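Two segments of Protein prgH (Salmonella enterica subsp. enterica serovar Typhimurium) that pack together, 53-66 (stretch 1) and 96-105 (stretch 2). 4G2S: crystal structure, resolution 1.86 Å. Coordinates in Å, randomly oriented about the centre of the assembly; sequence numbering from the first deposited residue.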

# COMPACT_ATOMS: atom_id res chain seq x y z
N PHE A 53 14.97 2.41 -2.82
CA PHE A 53 14.40 2.78 -4.10
C PHE A 53 14.39 4.27 -4.18
O PHE A 53 13.91 4.91 -3.28
CB PHE A 53 12.94 2.32 -4.27
CG PHE A 53 12.31 2.87 -5.49
CD1 PHE A 53 12.55 2.28 -6.71
CD2 PHE A 53 11.51 4.03 -5.43
CE1 PHE A 53 11.97 2.80 -7.85
CE2 PHE A 53 10.94 4.56 -6.57
CZ PHE A 53 11.17 3.94 -7.79
N ILE A 54 14.89 4.82 -5.28
CA ILE A 54 14.85 6.24 -5.56
C ILE A 54 14.05 6.43 -6.86
O ILE A 54 14.40 5.84 -7.86
CB ILE A 54 16.30 6.77 -5.84
CG1 ILE A 54 17.15 6.49 -4.62
CG2 ILE A 54 16.30 8.25 -6.17
CD1 ILE A 54 18.62 6.79 -4.81
N PRO A 55 13.01 7.27 -6.84
CA PRO A 55 12.25 7.57 -8.07
C PRO A 55 12.97 8.56 -8.98
O PRO A 55 13.58 9.54 -8.51
CB PRO A 55 10.96 8.15 -7.53
CG PRO A 55 11.35 8.87 -6.31
CD PRO A 55 12.44 7.97 -5.68
N LEU A 56 13.03 8.24 -10.25
CA LEU A 56 13.60 9.14 -11.25
C LEU A 56 12.90 8.83 -12.58
O LEU A 56 12.85 7.69 -13.02
CB LEU A 56 15.12 8.95 -11.36
CG LEU A 56 15.89 10.10 -12.00
CD1 LEU A 56 15.94 11.34 -11.11
CD2 LEU A 56 17.30 9.63 -12.34
N ASP A 57 12.32 9.85 -13.19
CA ASP A 57 11.43 9.60 -14.35
C ASP A 57 12.25 9.19 -15.58
O ASP A 57 11.80 8.40 -16.38
CB ASP A 57 10.53 10.80 -14.64
CG ASP A 57 11.29 12.11 -14.68
OD1 ASP A 57 12.53 12.09 -14.43
OD2 ASP A 57 10.65 13.16 -14.94
N HIS A 58 13.49 9.69 -15.67
CA HIS A 58 14.37 9.43 -16.82
C HIS A 58 15.85 9.27 -16.44
O HIS A 58 16.40 10.01 -15.62
CB HIS A 58 14.17 10.56 -17.86
CG HIS A 58 15.22 10.59 -18.95
ND1 HIS A 58 16.43 11.13 -18.76
CD2 HIS A 58 15.17 10.18 -20.30
CE1 HIS A 58 17.16 11.04 -19.90
NE2 HIS A 58 16.38 10.47 -20.85
N GLY A 59 16.51 8.31 -17.08
CA GLY A 59 17.97 8.19 -16.98
C GLY A 59 18.43 7.49 -15.71
O GLY A 59 19.61 7.60 -15.34
N GLY A 60 17.52 6.79 -15.05
CA GLY A 60 17.87 6.11 -13.79
C GLY A 60 18.72 4.87 -14.07
O GLY A 60 18.44 4.09 -14.96
N VAL A 61 19.77 4.69 -13.31
CA VAL A 61 20.62 3.52 -13.39
C VAL A 61 20.79 2.95 -11.95
O VAL A 61 21.10 3.72 -11.07
CB VAL A 61 22.03 3.89 -13.86
CG1 VAL A 61 22.93 2.66 -13.83
CG2 VAL A 61 22.02 4.48 -15.28
N ASN A 62 20.65 1.64 -11.80
CA ASN A 62 20.81 1.02 -10.44
C ASN A 62 22.29 1.00 -10.12
O ASN A 62 23.15 0.89 -11.07
CB ASN A 62 20.25 -0.38 -10.45
CG ASN A 62 18.69 -0.42 -10.66
OD1 ASN A 62 18.02 0.65 -10.80
ND2 ASN A 62 18.13 -1.61 -10.61
N PHE A 63 22.60 1.10 -8.86
CA PHE A 63 23.99 1.04 -8.49
C PHE A 63 24.19 0.46 -7.10
O PHE A 63 23.25 0.47 -6.31
CB PHE A 63 24.64 2.42 -8.63
CG PHE A 63 24.09 3.47 -7.71
CD1 PHE A 63 24.63 3.72 -6.49
CD2 PHE A 63 23.02 4.26 -8.14
CE1 PHE A 63 24.17 4.75 -5.67
CE2 PHE A 63 22.54 5.27 -7.34
CZ PHE A 63 23.07 5.50 -6.06
N GLU A 64 25.40 -0.04 -6.81
CA GLU A 64 25.78 -0.47 -5.47
C GLU A 64 26.90 0.38 -4.98
O GLU A 64 27.86 0.66 -5.70
CB GLU A 64 26.18 -1.95 -5.39
CG GLU A 64 25.25 -2.91 -6.11
CD GLU A 64 25.56 -4.37 -5.78
OE1 GLU A 64 24.71 -5.25 -5.97
OE2 GLU A 64 26.64 -4.64 -5.19
N ILE A 65 26.81 0.73 -3.72
CA ILE A 65 27.93 1.29 -2.98
C ILE A 65 28.54 0.26 -2.05
O ILE A 65 27.84 -0.45 -1.27
CB ILE A 65 27.52 2.59 -2.24
CG1 ILE A 65 27.06 3.59 -3.30
CG2 ILE A 65 28.71 3.11 -1.41
CD1 ILE A 65 27.01 5.01 -2.83
N GLN A 66 29.87 0.12 -2.19
CA GLN A 66 30.63 -0.83 -1.37
C GLN A 66 31.60 -0.11 -0.45
O GLN A 66 32.45 0.62 -0.94
CB GLN A 66 31.44 -1.77 -2.26
CG GLN A 66 32.05 -2.90 -1.48
CD GLN A 66 32.74 -3.94 -2.36
OE1 GLN A 66 32.59 -3.97 -3.57
NE2 GLN A 66 33.48 -4.83 -1.72
N GLN A 96 27.87 11.60 -10.33
CA GLN A 96 26.82 11.37 -11.29
C GLN A 96 26.66 9.85 -11.57
O GLN A 96 27.59 9.19 -12.01
CB GLN A 96 27.13 12.10 -12.58
CG GLN A 96 25.99 12.08 -13.55
CD GLN A 96 26.03 13.22 -14.54
OE1 GLN A 96 27.00 14.02 -14.61
NE2 GLN A 96 25.00 13.28 -15.36
N VAL A 97 25.48 9.30 -11.30
CA VAL A 97 25.11 7.94 -11.73
C VAL A 97 23.91 7.96 -12.60
O VAL A 97 22.81 8.26 -12.12
CB VAL A 97 24.77 7.04 -10.49
CG1 VAL A 97 24.78 5.59 -10.86
CG2 VAL A 97 25.72 7.26 -9.37
N GLY A 98 24.04 7.61 -13.87
CA GLY A 98 23.02 7.95 -14.84
C GLY A 98 22.64 9.44 -14.67
O GLY A 98 23.53 10.30 -14.60
N GLU A 99 21.34 9.75 -14.59
CA GLU A 99 20.90 11.15 -14.38
C GLU A 99 20.75 11.50 -12.89
O GLU A 99 20.33 12.62 -12.55
CB GLU A 99 19.57 11.44 -15.10
CG GLU A 99 19.59 12.67 -15.98
CD GLU A 99 20.31 12.46 -17.30
OE1 GLU A 99 21.25 11.62 -17.34
OE2 GLU A 99 19.96 13.15 -18.29
N LEU A 100 21.05 10.57 -11.99
CA LEU A 100 21.04 10.88 -10.59
C LEU A 100 22.34 11.53 -10.13
O LEU A 100 23.45 11.13 -10.57
CB LEU A 100 20.80 9.60 -9.79
CG LEU A 100 20.49 9.77 -8.34
CD1 LEU A 100 19.14 10.48 -8.15
CD2 LEU A 100 20.56 8.42 -7.69
N LEU A 101 22.21 12.47 -9.20
CA LEU A 101 23.37 13.09 -8.58
C LEU A 101 23.35 12.86 -7.04
O LEU A 101 22.36 13.17 -6.33
CB LEU A 101 23.39 14.58 -8.98
CG LEU A 101 24.68 15.36 -9.08
CD1 LEU A 101 24.41 16.80 -9.45
CD2 LEU A 101 25.35 15.30 -7.74
N ILE A 102 24.43 12.26 -6.54
CA ILE A 102 24.53 11.90 -5.14
C ILE A 102 25.81 12.43 -4.59
O ILE A 102 26.69 12.83 -5.30
CB ILE A 102 24.53 10.36 -4.92
CG1 ILE A 102 25.78 9.72 -5.53
CG2 ILE A 102 23.32 9.69 -5.58
CD1 ILE A 102 25.90 8.24 -5.18
N LEU A 103 25.94 12.33 -3.29
CA LEU A 103 27.11 12.78 -2.62
C LEU A 103 27.27 11.81 -1.46
O LEU A 103 26.26 11.42 -0.90
CB LEU A 103 26.88 14.24 -2.15
CG LEU A 103 28.13 14.75 -1.46
CD1 LEU A 103 28.38 16.20 -1.86
CD2 LEU A 103 28.07 14.59 0.05
N ILE A 104 28.50 11.31 -1.17
CA ILE A 104 28.73 10.39 -0.05
C ILE A 104 29.57 11.19 0.97
O ILE A 104 30.65 11.74 0.62
CB ILE A 104 29.47 9.09 -0.48
CG1 ILE A 104 28.71 8.35 -1.59
CG2 ILE A 104 29.68 8.19 0.72
CD1 ILE A 104 29.52 7.26 -2.31
N ARG A 105 29.08 11.28 2.21
CA ARG A 105 29.76 12.03 3.27
C ARG A 105 29.91 11.20 4.55
O ARG A 105 29.09 10.33 4.82
CB ARG A 105 28.98 13.32 3.60
CG ARG A 105 27.67 13.05 4.26
CD ARG A 105 26.87 14.34 4.45
NE ARG A 105 25.71 14.12 5.29
CZ ARG A 105 25.74 13.92 6.59
NH1 ARG A 105 26.89 13.93 7.26
NH2 ARG A 105 24.61 13.81 7.26
O HOH W 1 20.69 6.55 -11.20

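This contact is a largely apolar packing of side chains between two nearly parallel strands, closed at its loop end by a single direct backbone hydrogen bond and a bridging water. It illustrates a general principle: strands too far apart to share backbone hydrogen bonds can still be joined by the side chains that fill the space between them, while loops that come closer can supply the polar link. The axes of strands 63-66 and 100-105 run at 12° to one another and approach no nearer than 11.4 Å, so their association rests on side chains.

The alternation typical of a strand organises this layer. Phe63 and Ile65 point toward the second stretch, as do Ile102 and Ile104 toward the first, whereas the intervening Glu64 and Leu103 make no contact. At the far end of the layer the isoleucines meet tip to tip: CD1 of Ile65 lies 3.4 Å from CD1 of Ile104, a tight approach for two methyl groups, and 4.1 Å from CD1 of Ile102.

Phe63, with chi1 in the p well, is the hub of the apolar contact, since its ring touches three residues of the other stretch in different ways. Over one face sits Val97, whose CG2 is 4.3 Å from the centroid of the Phe63 ring and only 12° off the normal, a CH-pi arrangement; CG1 of Val97 also comes within 3.5 Å of Phe63 CD2. At the ring edge, CD2 of Leu100 lies 3.7 Å from CE2 of Phe63. The ring is further contacted by Ile102, whose CD1 is 3.9 Å from CE1 of Phe63. Leu100 has its CA-to-CB bond directed sideways, yet its end comes nearer, and its CD2 also packs 3.8 Å from CD1 of Ile54. Leu56 extends this apolar surface to the backbone of the turn, its CD2 lying 3.9 Å from Leu100 N.

The polar link forms where stretch 2 reverses in a type II' beta turn from Val97 to Leu100, fastened by hydrogen bonds from Val97 N to Leu100 O (2.8 Å) and from Leu100 N to Val97 O (2.9 Å). The turn leaves Glu99 N free to donate across the contact to Gly59 O, at 2.9 Å and a favourable 162°. Gly59 O also receives a CA-H...O contact from Gly98 CA at 3.5 Å.

Two glycines make this close approach possible. Both have positive phi, and a CB on Gly59 would lie 2.9 Å from Glu99 CB, while one on Gly98 would fall 2.4 Å from Gly59 O and 2.6 Å from Val61 CG2. In the space left open, Val61 CG2 packs 3.6 Å from Gly98 CA. Beside this junction, water 1 accepts a hydrogen bond from Val61 N (3.0 Å) and donates one to Val97 O (2.9 Å), bridging backbones that do not bond to each other directly.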